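Local coordinates for DnaD domain protein (Enterococcus faecalis, PDB 2I5U) that is of unknown function but, as a domain of the DnaB/DnaD family, probably takes part in the initiation of DNA replication, at residues T22-W27 and Q43-A48; D30-K33 and S37-E40; I7-N10 and G14-S17. All blocks are in the same frame, centred on the assembly; numbering follows the deposited sequence. Where two conformers were deposited one is given.

Contact 1: residues T22-W27 and Q43-A48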
# COMPACT_ATOMS: atom_id res chain seq x y z
N THR A 22 2.07 10.20 2.34
CA THR A 22 2.50 10.17 3.75
C THR A 22 2.06 8.86 4.38
O THR A 22 2.83 8.21 5.07
CB THR A 22 1.89 11.36 4.53
OG1 THR A 22 2.38 12.59 3.97
CG2 THR A 22 2.22 11.26 6.00
N ASP A 23 0.81 8.48 4.14
CA ASP A 23 0.25 7.25 4.70
C ASP A 23 1.00 6.02 4.23
O ASP A 23 1.29 5.11 5.01
CB ASP A 23 -1.25 7.13 4.34
CG ASP A 23 -2.12 8.13 5.07
OD1 ASP A 23 -1.76 8.57 6.19
OD2 ASP A 23 -3.19 8.49 4.55
N PHE A 24 1.34 5.98 2.95
CA PHE A 24 2.06 4.82 2.43
C PHE A 24 3.51 4.80 2.93
O PHE A 24 4.06 3.72 3.16
CB PHE A 24 1.96 4.73 0.90
CG PHE A 24 0.62 4.26 0.40
CD1 PHE A 24 -0.07 3.21 1.00
CD2 PHE A 24 0.06 4.82 -0.72
CE1 PHE A 24 -1.31 2.76 0.50
CE2 PHE A 24 -1.16 4.36 -1.22
CZ PHE A 24 -1.84 3.34 -0.60
N ASP A 25 4.15 5.97 3.06
CA ASP A 25 5.51 6.04 3.64
C ASP A 25 5.50 5.46 5.04
O ASP A 25 6.40 4.70 5.43
CB ASP A 25 6.02 7.48 3.74
CG ASP A 25 6.51 8.04 2.43
OD1 ASP A 25 6.82 7.25 1.52
OD2 ASP A 25 6.63 9.30 2.33
N TYR A 26 4.47 5.80 5.80
CA TYR A 26 4.32 5.33 7.17
C TYR A 26 4.05 3.82 7.18
O TYR A 26 4.56 3.11 8.05
CB TYR A 26 3.23 6.10 7.90
CG TYR A 26 3.51 6.20 9.35
CD1 TYR A 26 4.38 7.18 9.84
CD2 TYR A 26 3.00 5.27 10.24
CE1 TYR A 26 4.69 7.25 11.18
CE2 TYR A 26 3.30 5.34 11.59
CZ TYR A 26 4.14 6.33 12.04
OH TYR A 26 4.47 6.41 13.36
N TRP A 27 3.32 3.32 6.19
CA TRP A 27 3.06 1.88 6.10
C TRP A 27 4.33 1.12 5.82
O TRP A 27 4.55 0.05 6.39
CB TRP A 27 2.03 1.58 5.00
CG TRP A 27 0.64 1.47 5.51
CD1 TRP A 27 -0.44 2.27 5.21
CD2 TRP A 27 0.17 0.49 6.41
NE1 TRP A 27 -1.54 1.84 5.89
CE2 TRP A 27 -1.20 0.75 6.64
CE3 TRP A 27 0.78 -0.58 7.09
CZ2 TRP A 27 -1.97 -0.04 7.51
CZ3 TRP A 27 0.01 -1.36 7.94
CH2 TRP A 27 -1.35 -1.08 8.15
N GLN A 43 6.31 -3.94 -2.09
CA GLN A 43 5.61 -5.00 -2.82
C GLN A 43 4.25 -5.30 -2.21
O GLN A 43 3.29 -5.55 -2.93
CB GLN A 43 6.46 -6.28 -2.86
CG GLN A 43 7.69 -6.17 -3.76
CD GLN A 43 8.54 -7.44 -3.80
OE1 GLN A 43 8.52 -8.26 -2.87
NE2 GLN A 43 9.31 -7.59 -4.87
N LEU A 44 4.16 -5.27 -0.88
CA LEU A 44 2.88 -5.50 -0.20
C LEU A 44 1.87 -4.41 -0.57
O LEU A 44 0.71 -4.69 -0.85
CB LEU A 44 3.05 -5.54 1.32
CG LEU A 44 3.72 -6.80 1.89
CD1 LEU A 44 4.04 -6.61 3.37
CD2 LEU A 44 2.84 -8.01 1.67
N ILE A 45 2.33 -3.17 -0.59
CA ILE A 45 1.42 -2.08 -0.91
C ILE A 45 0.95 -2.20 -2.37
O ILE A 45 -0.24 -2.05 -2.66
CB ILE A 45 2.04 -0.69 -0.61
CG1 ILE A 45 2.24 -0.52 0.90
CG2 ILE A 45 1.14 0.40 -1.14
CD1 ILE A 45 3.19 0.57 1.26
N VAL A 46 1.86 -2.49 -3.28
CA VAL A 46 1.49 -2.68 -4.68
C VAL A 46 0.42 -3.77 -4.79
O VAL A 46 -0.58 -3.60 -5.52
CB VAL A 46 2.70 -3.04 -5.54
CG1 VAL A 46 2.24 -3.47 -6.94
CG2 VAL A 46 3.66 -1.85 -5.64
N LYS A 47 0.63 -4.89 -4.10
CA LYS A 47 -0.34 -5.99 -4.14
C LYS A 47 -1.72 -5.57 -3.59
O LYS A 47 -2.75 -5.94 -4.15
CB LYS A 47 0.18 -7.20 -3.37
CG LYS A 47 -0.74 -8.40 -3.40
CD LYS A 47 -0.74 -9.08 -4.76
CE LYS A 47 -2.08 -9.67 -5.13
NZ LYS A 47 -2.93 -8.66 -5.83
N ALA A 48 -1.74 -4.83 -2.48
CA ALA A 48 -3.01 -4.35 -1.92
C ALA A 48 -3.70 -3.44 -2.94
O ALA A 48 -4.91 -3.47 -3.09
CB ALA A 48 -2.79 -3.61 -0.59

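Contact 2: residues D30-K33 and S37-E40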
# COMPACT_ATOMS: atom_id res chain seq x y z
N ASP A 30 6.13 0.89 9.01
CA ASP A 30 5.48 -0.02 9.94
C ASP A 30 5.76 -1.48 9.61
O ASP A 30 6.00 -2.29 10.51
CB ASP A 30 3.97 0.26 10.05
CG ASP A 30 3.66 1.44 10.97
OD1 ASP A 30 4.57 1.94 11.69
OD2 ASP A 30 2.50 1.87 10.99
N PHE A 31 5.82 -1.81 8.33
CA PHE A 31 6.19 -3.17 7.94
C PHE A 31 7.65 -3.42 8.25
O PHE A 31 8.00 -4.53 8.66
CB PHE A 31 5.86 -3.47 6.47
CG PHE A 31 4.41 -3.84 6.26
CD1 PHE A 31 3.92 -5.05 6.72
CD2 PHE A 31 3.53 -2.95 5.68
CE1 PHE A 31 2.57 -5.38 6.55
CE2 PHE A 31 2.19 -3.29 5.52
CZ PHE A 31 1.72 -4.49 5.96
N GLU A 32 8.49 -2.40 8.11
CA GLU A 32 9.92 -2.54 8.50
C GLU A 32 10.08 -2.81 9.98
O GLU A 32 10.98 -3.57 10.39
CB GLU A 32 10.73 -1.30 8.10
CG GLU A 32 11.00 -1.22 6.59
CD GLU A 32 11.51 0.14 6.13
OE1 GLU A 32 11.39 1.14 6.89
OE2 GLU A 32 12.01 0.22 5.00
N LYS A 33 9.21 -2.23 10.81
CA LYS A 33 9.27 -2.42 12.26
C LYS A 33 9.00 -3.87 12.69
O LYS A 33 9.32 -4.24 13.81
CB LYS A 33 8.29 -1.50 12.98
CG LYS A 33 8.71 -0.04 13.01
CD LYS A 33 7.75 0.80 13.83
CE LYS A 33 8.09 2.29 13.71
NZ LYS A 33 7.29 3.14 14.64
N SER A 37 11.75 -5.96 4.62
CA SER A 37 12.64 -5.03 3.94
C SER A 37 11.80 -3.91 3.32
O SER A 37 10.59 -4.06 3.14
CB SER A 37 13.46 -5.73 2.85
OG SER A 37 12.64 -6.19 1.78
N GLN A 38 12.44 -2.79 3.00
CA GLN A 38 11.78 -1.70 2.31
C GLN A 38 11.13 -2.23 1.03
O GLN A 38 9.99 -1.91 0.74
CB GLN A 38 12.77 -0.58 1.98
CG GLN A 38 12.14 0.66 1.34
CD GLN A 38 13.16 1.76 1.05
OE1 GLN A 38 13.88 2.22 1.94
NE2 GLN A 38 13.23 2.18 -0.21
N LYS A 39 11.87 -3.05 0.30
CA LYS A 39 11.39 -3.60 -0.97
C LYS A 39 10.17 -4.50 -0.79
O LYS A 39 9.21 -4.42 -1.56
CB LYS A 39 12.51 -4.40 -1.64
CG LYS A 39 12.26 -4.67 -3.11
CD LYS A 39 12.68 -3.46 -3.97
CE LYS A 39 11.71 -3.23 -5.12
NZ LYS A 39 11.50 -4.46 -5.94
N GLU A 40 10.20 -5.35 0.23
CA GLU A 40 9.08 -6.25 0.52
C GLU A 40 7.84 -5.46 0.93
O GLU A 40 6.72 -5.80 0.55
CB GLU A 40 9.45 -7.22 1.65
CG GLU A 40 10.36 -8.36 1.24
CD GLU A 40 10.97 -9.10 2.43
OE1 GLU A 40 11.19 -8.48 3.49
OE2 GLU A 40 11.26 -10.31 2.28

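Contact 3: residues I7-N10 and G14-S17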
# COMPACT_ATOMS: atom_id res chain seq x y z
N ILE A 7 1.38 2.78 -10.00
CA ILE A 7 0.24 1.89 -10.06
C ILE A 7 -1.04 2.62 -9.64
O ILE A 7 -2.09 2.42 -10.24
CB ILE A 7 0.45 0.54 -9.32
CG1 ILE A 7 -0.68 -0.42 -9.69
CG2 ILE A 7 0.57 0.73 -7.81
CD1 ILE A 7 -0.50 -1.82 -9.27
N TRP A 8 -0.95 3.50 -8.64
CA TRP A 8 -2.08 4.32 -8.23
C TRP A 8 -2.56 5.22 -9.36
O TRP A 8 -3.73 5.18 -9.78
CB TRP A 8 -1.67 5.16 -7.02
CG TRP A 8 -2.72 6.06 -6.42
CD1 TRP A 8 -3.07 7.30 -6.86
CD2 TRP A 8 -3.47 5.83 -5.23
NE1 TRP A 8 -4.02 7.84 -6.03
CE2 TRP A 8 -4.29 6.95 -5.02
CE3 TRP A 8 -3.55 4.75 -4.31
CZ2 TRP A 8 -5.18 7.04 -3.96
CZ3 TRP A 8 -4.44 4.87 -3.25
CH2 TRP A 8 -5.23 6.00 -3.09
N GLU A 9 -1.65 6.04 -9.89
CA GLU A 9 -2.04 7.07 -10.84
C GLU A 9 -2.44 6.56 -12.22
O GLU A 9 -3.19 7.23 -12.92
CB GLU A 9 -0.95 8.14 -10.94
CG GLU A 9 -0.80 8.88 -9.63
CD GLU A 9 0.12 10.06 -9.68
OE1 GLU A 9 0.98 10.13 -10.61
OE2 GLU A 9 0.02 10.92 -8.75
N ASN A 10 -1.99 5.36 -12.59
CA ASN A 10 -2.35 4.79 -13.89
C ASN A 10 -3.55 3.86 -13.83
O ASN A 10 -3.87 3.21 -14.83
CB ASN A 10 -1.13 4.10 -14.50
CG ASN A 10 -0.10 5.09 -14.95
OD1 ASN A 10 -0.28 5.74 -15.99
ND2 ASN A 10 0.96 5.26 -14.16
N GLY A 14 -6.85 8.56 -9.61
CA GLY A 14 -6.51 9.98 -9.65
C GLY A 14 -5.11 10.24 -9.16
O GLY A 14 -4.30 9.33 -8.96
N LEU A 15 -4.82 11.52 -8.92
CA LEU A 15 -3.54 11.92 -8.39
C LEU A 15 -3.30 11.30 -7.03
O LEU A 15 -4.22 11.16 -6.24
CB LEU A 15 -3.48 13.44 -8.25
CG LEU A 15 -3.66 14.28 -9.49
CD1 LEU A 15 -3.70 15.79 -9.13
CD2 LEU A 15 -2.55 13.97 -10.46
N MSE A 16 -2.05 10.95 -6.75
CA MSE A 16 -1.67 10.56 -5.40
C MSE A 16 -1.57 11.81 -4.52
O MSE A 16 -0.75 12.66 -4.75
CB MSE A 16 -0.32 9.82 -5.41
CG MSE A 16 0.31 9.63 -4.08
SE MSE A 16 -0.68 8.34 -3.20
CE MSE A 16 0.13 6.78 -4.11
N SER A 17 -2.45 11.90 -3.53
CA SER A 17 -2.43 13.05 -2.64
C SER A 17 -1.19 13.05 -1.75
O SER A 17 -0.57 12.01 -1.50
CB SER A 17 -3.70 13.08 -1.79
OG SER A 17 -3.65 12.16 -0.73
O HOH W 1 -5.86 7.75 -12.24

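Contact 1: residues T22-W27 and Q43-A48
Ile45 of helix 38-55 packs against Phe24 and Trp27 of helix 18-32, a worked example of how one branched side chain can join two helices in a small all-helical domain. Along helix 38-55, Leu44 comes first and packs on Phe31, further along helix 18-32. Ile45 follows and carries the contact, its CA 7.7 Å from the CA of Phe24. Its two branches divide the work. With CG1 beside the backbone N (chi1 -67°), CG2 lies anti to that nitrogen and sits over one face of the Phe24 ring. There it makes a CH-pi contact 4.0 Å from the ring centroid and 21° off the normal, shifted toward the rim, where Phe24 CD1 is 3.7 Å away. The other branch ends in CD1, which reaches Trp27 CB at 4.0 Å and passes Phe24 O at 3.8 Å. Val46, next in the chain, faces Ile7 of helix 2-9. Ile4 of that helix touches both Phe24 and Ile45, while Tyr60 meets the Phe24 ring edge-to-face. No hydrogen bond spans the two segments: dispersion, the CH-pi contact and exclusion of water hold them, so the fit depends on shape.

Contact 2: residues D30-K33 and S37-E40
A capping box opens helix 38-55, and beside it Glu32, from near the end of helix 18-32, lies against Gln38, the first residue of the new helix. The two extended side chains run next to each other and point the same way, their carboxylate and amide planes turned 47° apart. Glu32 holds CG beside its backbone N (chi1 -74°), which directs the chain across to the neighbouring backbone. Its OE2 comes within 3.2 Å of Gln38 CB and 3.3 Å of Gln38 CA, while Glu32 CG lies 4.3 Å from the carbonyl carbon of Ser37. No hydrogen bond crosses here; the meeting is a van der Waals one, a carboxylate oxygen against the aliphatic part of Gln38. A negative group so near the start of a helix would probably be eased by the helix dipole.

The box itself lies within residues 37-40. Glu40 N donates to Ser37 OG at 3.0 Å, and Ser37 N returns a bond to Glu40 OE1 of 2.8 Å that is almost straight at 179°. OE1 is met on its anti side, slightly out of the carboxylate plane. Two backbone N-H groups are thus satisfied by side chains at the helix start. Nearby, Phe31 turns inward to Ala41 and to Leu67 of helix 60-73. Reciprocal bonding between an N-cap serine and a glutamate three residues on is the classic capping box, placed here at a short helix-loop-helix junction.

Contact 3: residues I7-N10 and G14-S17
Trp8 and the selenomethionine Met16, in one of the two conformers of Met16, form a Met-aromatic contact where the loop after helix 2-9 folds back on the helix it has just left. In that conformer Met16 SE stands 4.2 Å from the centroid of the five-membered ring of Trp8, only 7° off the normal, and CE lies over the same face, 3.7 Å from Trp8 CG. The Met16 chain sets out with CG anti to its backbone N and then bends at both later torsions, which folds the selenium and methyl over the indole. The two side chains cross at about a right angle. So placed, Met16 also reaches Ile4, Met21 and Phe24, which would link the loop to the domain interior.

Hydrogen bonds tie the backbone of the loop to the same helix end. Met16 N donates to Glu9 OE2 at 2.9 Å and 176°; the oxygen accepts with its anti lone pair, the one turned away from the other carboxylate oxygen. At the indole edge, Trp8 NE1 gives a weak, bent bond to Leu15 O, 3.3 Å long and 149° at the hydrogen. Gly14 O also lies near the ring plane at this edge, 3.2 Å from Trp8 CD1.

A water bridge adds a further link: one water donates to Glu9 O at 2.8 Å and accepts from Gly14 N at 2.9 Å.

How the contacts relate
Contact 3 comes first along the chain, closing the loop between helix 2-9 and helix 18-32; contact 1 follows, and contact 2 is nested inside the longer loop that contact 1 closes. Contacts 1 and 2 share helices 18-32 and 38-55, with centres about 9 Å apart, and touch through their side chains. Contact 3 lies about 13 Å from contact 1, centre to centre, and joins it through Phe24, which packs on Trp8. Contacts 2 and 3 sit on opposite sides of the domain centre, their centres about 22 Å apart. One buried apolar contact thus lies between two surface junctions within this compact helical domain.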